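Local coordinates for YerB protein (Bacillus subtilis, PDB 2PSB) that is a putative membrane lipoprotein of unknown function that interacts with the helicase PcrA, at residues 73-85 against 139-151. Numbering follows the deposited sequence.
Sequences SQMPETVGPVRSA and PPHNSYTSYDYIK
V79 and T145 pair through both of their backbone amides, a worked example of how a very short strand is held by main-chain bonds supplemented at each end. V79 N gives a nearly straight bond to T145 O (2.9 Å), while the return bond from T145 N to V79 O is long and weak. The T145 carbonyl also receives a CA-H...O contact from T78. Beyond the bridge, V82 N donates to S143 O at 2.6 Å, and a water donating to both V82 O and P140 O links the two segments further on. At the other end E77 O accepts from Y147 N, the first amide of the helix (3.0 Å). This is the antiparallel edge of a three-stranded sheet in the DUF3048 N-terminal region, where strand 143-146 lies between 78-79 and 132-133 and runs directly into the helix. S146 is the N-cap, its OG accepting from Y149 N. The hydroxyls of T145 and S143 look elsewhere, to L130 O and H103 ND1. Chi1 of Y147 is 179°, which swings the ring away from its own amide and lays one face against selenomethionine M75: M75 CG makes a CH-pi contact 3.4 Å from the Y147 ring centroid, and SE, at 3.7 Å, a Met-aromatic one; K151 CD covers the opposite face. A serine in place of Y147 would take away the ring and is likely to open a gap between M75 and K151, leaving the selenium without its aromatic partner and both side chains freer to turn. P81, after a cis peptide bond, sets its CA over one face of the Y144 ring, and its CG lies 3.2 Å from Y144 OH.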
loop_
_atom_site.group_PDB
_atom_site.type_symbol
_atom_site.label_atom_id
_atom_site.label_comp_id
_atom_site.label_asym_id
_atom_site.label_seq_id
_atom_site.Cartn_x
_atom_site.Cartn_y
_atom_site.Cartn_z
ATOM N N SER A 73 11.132 -3.060 -6.807
ATOM C CA SER A 73 12.487 -2.545 -7.045
ATOM C C SER A 73 13.389 -2.732 -5.839
ATOM O O SER A 73 14.611 -2.634 -5.949
ATOM C CB SER A 73 12.461 -1.055 -7.373
ATOM O OG SER A 73 12.429 -0.304 -6.171
ATOM N N GLN A 74 12.778 -2.961 -4.685
ATOM C CA GLN A 74 13.517 -3.153 -3.443
ATOM C C GLN A 74 12.797 -4.164 -2.581
ATOM O O GLN A 74 11.631 -3.976 -2.237
ATOM C CB GLN A 74 13.629 -1.852 -2.646
ATOM C CG GLN A 74 14.541 -0.799 -3.227
ATOM C CD GLN A 74 14.748 0.350 -2.260
ATOM O OE1 GLN A 74 13.788 0.966 -1.796
ATOM N NE2 GLN A 74 16.004 0.639 -1.944
HETATM N N MSE A 75 13.494 -5.236 -2.226
HETATM C CA MSE A 75 12.904 -6.266 -1.390
HETATM C C MSE A 75 13.309 -5.998 0.048
HETATM O O MSE A 75 14.443 -5.612 0.316
HETATM C CB MSE A 75 13.380 -7.653 -1.830
HETATM C CG MSE A 75 12.783 -8.129 -3.140
HETATM SE SE MSE A 75 10.840 -8.165 -3.132
HETATM C CE MSE A 75 10.500 -7.396 -4.863
ATOM N N PRO A 76 12.378 -6.185 0.992
ATOM C CA PRO A 76 12.688 -5.944 2.399
ATOM C C PRO A 76 13.255 -7.158 3.124
ATOM O O PRO A 76 13.100 -8.294 2.672
ATOM C CB PRO A 76 11.337 -5.532 2.966
ATOM C CG PRO A 76 10.413 -6.451 2.241
ATOM C CD PRO A 76 10.931 -6.407 0.810
ATOM N N GLU A 77 13.932 -6.905 4.240
ATOM C CA GLU A 77 14.479 -7.977 5.064
ATOM C C GLU A 77 13.225 -8.537 5.721
ATOM O O GLU A 77 12.575 -9.436 5.188
ATOM C CB GLU A 77 15.407 -7.412 6.147
ATOM C CG GLU A 77 16.622 -6.645 5.643
ATOM C CD GLU A 77 17.654 -7.550 5.004
ATOM O OE1 GLU A 77 18.759 -7.067 4.681
ATOM O OE2 GLU A 77 17.356 -8.748 4.822
ATOM N N THR A 78 12.879 -7.983 6.877
ATOM C CA THR A 78 11.677 -8.399 7.579
ATOM C C THR A 78 10.611 -7.393 7.176
ATOM O O THR A 78 10.915 -6.249 6.855
ATOM C CB THR A 78 11.853 -8.366 9.121
ATOM O OG1 THR A 78 11.234 -7.187 9.656
ATOM C CG2 THR A 78 13.327 -8.391 9.493
ATOM N N VAL A 79 9.361 -7.823 7.179
ATOM C CA VAL A 79 8.261 -6.948 6.817
ATOM C C VAL A 79 7.062 -7.300 7.698
ATOM O O VAL A 79 6.793 -8.467 7.960
ATOM C CB VAL A 79 7.921 -7.096 5.292
ATOM C CG1 VAL A 79 7.522 -8.533 4.967
ATOM C CG2 VAL A 79 6.836 -6.122 4.898
ATOM N N GLY A 80 6.367 -6.280 8.189
ATOM C CA GLY A 80 5.209 -6.512 9.029
ATOM C C GLY A 80 4.958 -5.346 9.961
ATOM O O GLY A 80 5.538 -4.277 9.765
ATOM N N PRO A 81 4.100 -5.518 10.981
ATOM C CA PRO A 81 3.381 -6.778 11.227
ATOM C C PRO A 81 2.396 -7.089 10.106
ATOM O O PRO A 81 1.834 -6.180 9.490
ATOM C CB PRO A 81 2.671 -6.527 12.562
ATOM C CG PRO A 81 3.497 -5.443 13.212
ATOM C CD PRO A 81 3.852 -4.547 12.058
ATOM N N VAL A 82 2.187 -8.374 9.846
ATOM C CA VAL A 82 1.266 -8.788 8.798
ATOM C C VAL A 82 -0.134 -8.865 9.364
ATOM O O VAL A 82 -0.320 -9.186 10.535
ATOM C CB VAL A 82 1.667 -10.155 8.221
ATOM C CG1 VAL A 82 0.874 -10.443 6.947
ATOM C CG2 VAL A 82 3.153 -10.165 7.950
ATOM N N ARG A 83 -1.120 -8.566 8.528
ATOM C CA ARG A 83 -2.508 -8.569 8.961
ATOM C C ARG A 83 -3.448 -9.239 7.967
ATOM O O ARG A 83 -3.037 -9.696 6.901
ATOM C CB ARG A 83 -2.984 -7.130 9.204
ATOM C CG ARG A 83 -3.229 -6.775 10.660
ATOM C CD ARG A 83 -4.370 -7.589 11.228
ATOM N NE ARG A 83 -4.698 -7.225 12.601
ATOM C CZ ARG A 83 -5.751 -7.701 13.256
ATOM N NH1 ARG A 83 -6.568 -8.555 12.656
ATOM N NH2 ARG A 83 -5.995 -7.324 14.505
ATOM N N SER A 84 -4.722 -9.273 8.341
ATOM C CA SER A 84 -5.783 -9.884 7.543
ATOM C C SER A 84 -5.999 -9.288 6.165
ATOM O O SER A 84 -5.834 -8.094 5.961
ATOM C CB SER A 84 -7.101 -9.824 8.311
ATOM O OG SER A 84 -7.036 -10.651 9.449
ATOM N N ALA A 85 -6.402 -10.137 5.225
ATOM C CA ALA A 85 -6.652 -9.710 3.857
ATOM C C ALA A 85 -8.107 -9.301 3.658
ATOM O O ALA A 85 -9.007 -9.833 4.309
ATOM C CB ALA A 85 -6.297 -10.836 2.893
ATOM N N PRO A 139 0.206 -10.658 20.333
ATOM C CA PRO A 139 -0.705 -10.935 19.221
ATOM C C PRO A 139 -1.872 -9.961 19.283
ATOM O O PRO A 139 -2.267 -9.529 20.366
ATOM C CB PRO A 139 -1.149 -12.381 19.479
ATOM C CG PRO A 139 -0.011 -12.968 20.207
ATOM C CD PRO A 139 0.375 -11.855 21.171
ATOM N N PRO A 140 -2.452 -9.617 18.126
ATOM C CA PRO A 140 -2.066 -10.087 16.795
ATOM C C PRO A 140 -1.316 -9.026 16.007
ATOM O O PRO A 140 -1.522 -8.884 14.810
ATOM C CB PRO A 140 -3.402 -10.426 16.171
ATOM C CG PRO A 140 -4.265 -9.302 16.660
ATOM C CD PRO A 140 -3.845 -9.130 18.125
ATOM N N HIS A 141 -0.447 -8.285 16.692
ATOM C CA HIS A 141 0.343 -7.220 16.075
ATOM C C HIS A 141 1.822 -7.605 16.122
ATOM O O HIS A 141 2.706 -6.754 15.975
ATOM C CB HIS A 141 0.145 -5.902 16.840
ATOM C CG HIS A 141 -1.290 -5.497 16.997
ATOM N ND1 HIS A 141 -2.130 -5.302 15.923
ATOM C CD2 HIS A 141 -2.035 -5.257 18.104
ATOM C CE1 HIS A 141 -3.332 -4.965 16.357
ATOM N NE2 HIS A 141 -3.300 -4.931 17.677
ATOM N N ASN A 142 2.091 -8.889 16.329
ATOM C CA ASN A 142 3.469 -9.350 16.426
ATOM C C ASN A 142 3.856 -10.367 15.348
ATOM O O ASN A 142 4.846 -11.070 15.482
ATOM C CB ASN A 142 3.701 -9.939 17.822
ATOM C CG ASN A 142 3.005 -11.285 18.022
ATOM O OD1 ASN A 142 1.923 -11.542 17.481
ATOM N ND2 ASN A 142 3.623 -12.142 18.821
ATOM N N SER A 143 3.083 -10.407 14.269
ATOM C CA SER A 143 3.315 -11.351 13.180
ATOM C C SER A 143 4.123 -10.812 11.983
ATOM O O SER A 143 3.667 -9.926 11.257
ATOM C CB SER A 143 1.955 -11.881 12.710
ATOM O OG SER A 143 2.095 -12.684 11.559
ATOM N N TYR A 144 5.322 -11.357 11.788
ATOM C CA TYR A 144 6.197 -10.941 10.694
ATOM C C TYR A 144 6.704 -12.089 9.815
ATOM O O TYR A 144 6.589 -13.263 10.158
ATOM C CB TYR A 144 7.453 -10.252 11.224
ATOM C CG TYR A 144 7.222 -9.014 12.047
ATOM C CD1 TYR A 144 6.813 -9.101 13.380
ATOM C CD2 TYR A 144 7.396 -7.748 11.486
ATOM C CE1 TYR A 144 6.583 -7.956 14.137
ATOM C CE2 TYR A 144 7.172 -6.593 12.225
ATOM C CZ TYR A 144 6.760 -6.703 13.552
ATOM O OH TYR A 144 6.512 -5.570 14.282
ATOM N N THR A 145 7.272 -11.709 8.673
ATOM C CA THR A 145 7.913 -12.640 7.755
ATOM C C THR A 145 9.052 -11.857 7.118
ATOM O O THR A 145 9.345 -10.741 7.550
ATOM C CB THR A 145 6.988 -13.169 6.652
ATOM O OG1 THR A 145 7.709 -14.128 5.871
ATOM C CG2 THR A 145 6.521 -12.046 5.741
ATOM N N SER A 146 9.688 -12.430 6.100
ATOM C CA SER A 146 10.807 -11.777 5.427
ATOM C C SER A 146 10.809 -12.165 3.964
ATOM O O SER A 146 10.203 -13.162 3.593
ATOM C CB SER A 146 12.131 -12.208 6.068
ATOM O OG SER A 146 12.410 -13.577 5.795
ATOM N N TYR A 147 11.482 -11.382 3.128
ATOM C CA TYR A 147 11.530 -11.714 1.710
ATOM C C TYR A 147 12.158 -13.096 1.525
ATOM O O TYR A 147 11.746 -13.865 0.668
ATOM C CB TYR A 147 12.333 -10.674 0.915
ATOM C CG TYR A 147 12.408 -11.007 -0.562
ATOM C CD1 TYR A 147 11.256 -11.351 -1.265
ATOM C CD2 TYR A 147 13.621 -10.972 -1.258
ATOM C CE1 TYR A 147 11.293 -11.655 -2.617
ATOM C CE2 TYR A 147 13.674 -11.272 -2.632
ATOM C CZ TYR A 147 12.498 -11.611 -3.300
ATOM O OH TYR A 147 12.487 -11.891 -4.652
ATOM N N ASP A 148 13.158 -13.410 2.337
ATOM C CA ASP A 148 13.812 -14.713 2.252
ATOM C C ASP A 148 12.800 -15.823 2.552
ATOM O O ASP A 148 12.755 -16.829 1.850
ATOM C CB ASP A 148 14.979 -14.796 3.244
ATOM C CG ASP A 148 15.878 -15.989 2.983
ATOM O OD1 ASP A 148 16.624 -15.965 1.979
ATOM O OD2 ASP A 148 15.833 -16.960 3.771
ATOM N N TYR A 149 11.979 -15.641 3.583
ATOM C CA TYR A 149 10.979 -16.650 3.924
ATOM C C TYR A 149 9.857 -16.668 2.897
ATOM O O TYR A 149 9.266 -17.710 2.616
ATOM C CB TYR A 149 10.398 -16.388 5.320
ATOM C CG TYR A 149 11.358 -16.705 6.448
ATOM C CD1 TYR A 149 12.602 -17.287 6.189
ATOM C CD2 TYR A 149 11.008 -16.462 7.772
ATOM C CE1 TYR A 149 13.473 -17.625 7.224
ATOM C CE2 TYR A 149 11.866 -16.794 8.813
ATOM C CZ TYR A 149 13.100 -17.377 8.536
ATOM O OH TYR A 149 13.949 -17.719 9.570
ATOM N N ILE A 150 9.555 -15.503 2.347
ATOM C CA ILE A 150 8.513 -15.411 1.343
ATOM C C ILE A 150 8.937 -16.200 0.106
ATOM O O ILE A 150 8.121 -16.851 -0.541
ATOM C CB ILE A 150 8.260 -13.947 0.978
ATOM C CG1 ILE A 150 7.731 -13.212 2.221
ATOM C CG2 ILE A 150 7.292 -13.855 -0.206
ATOM C CD1 ILE A 150 7.804 -11.695 2.134
ATOM N N LYS A 151 10.223 -16.130 -0.218
ATOM C CA LYS A 151 10.746 -16.869 -1.358
ATOM C C LYS A 151 10.614 -18.366 -1.079
ATOM O O LYS A 151 10.158 -19.131 -1.935
ATOM C CB LYS A 151 12.211 -16.499 -1.599
ATOM C CG LYS A 151 12.383 -15.190 -2.334
ATOM C CD LYS A 151 13.590 -14.403 -1.819
ATOM C CE LYS A 151 14.911 -15.055 -2.139
ATOM N NZ LYS A 151 16.032 -14.130 -1.778
HETATM O O HOH W 1 0.376 -8.688 12.935
#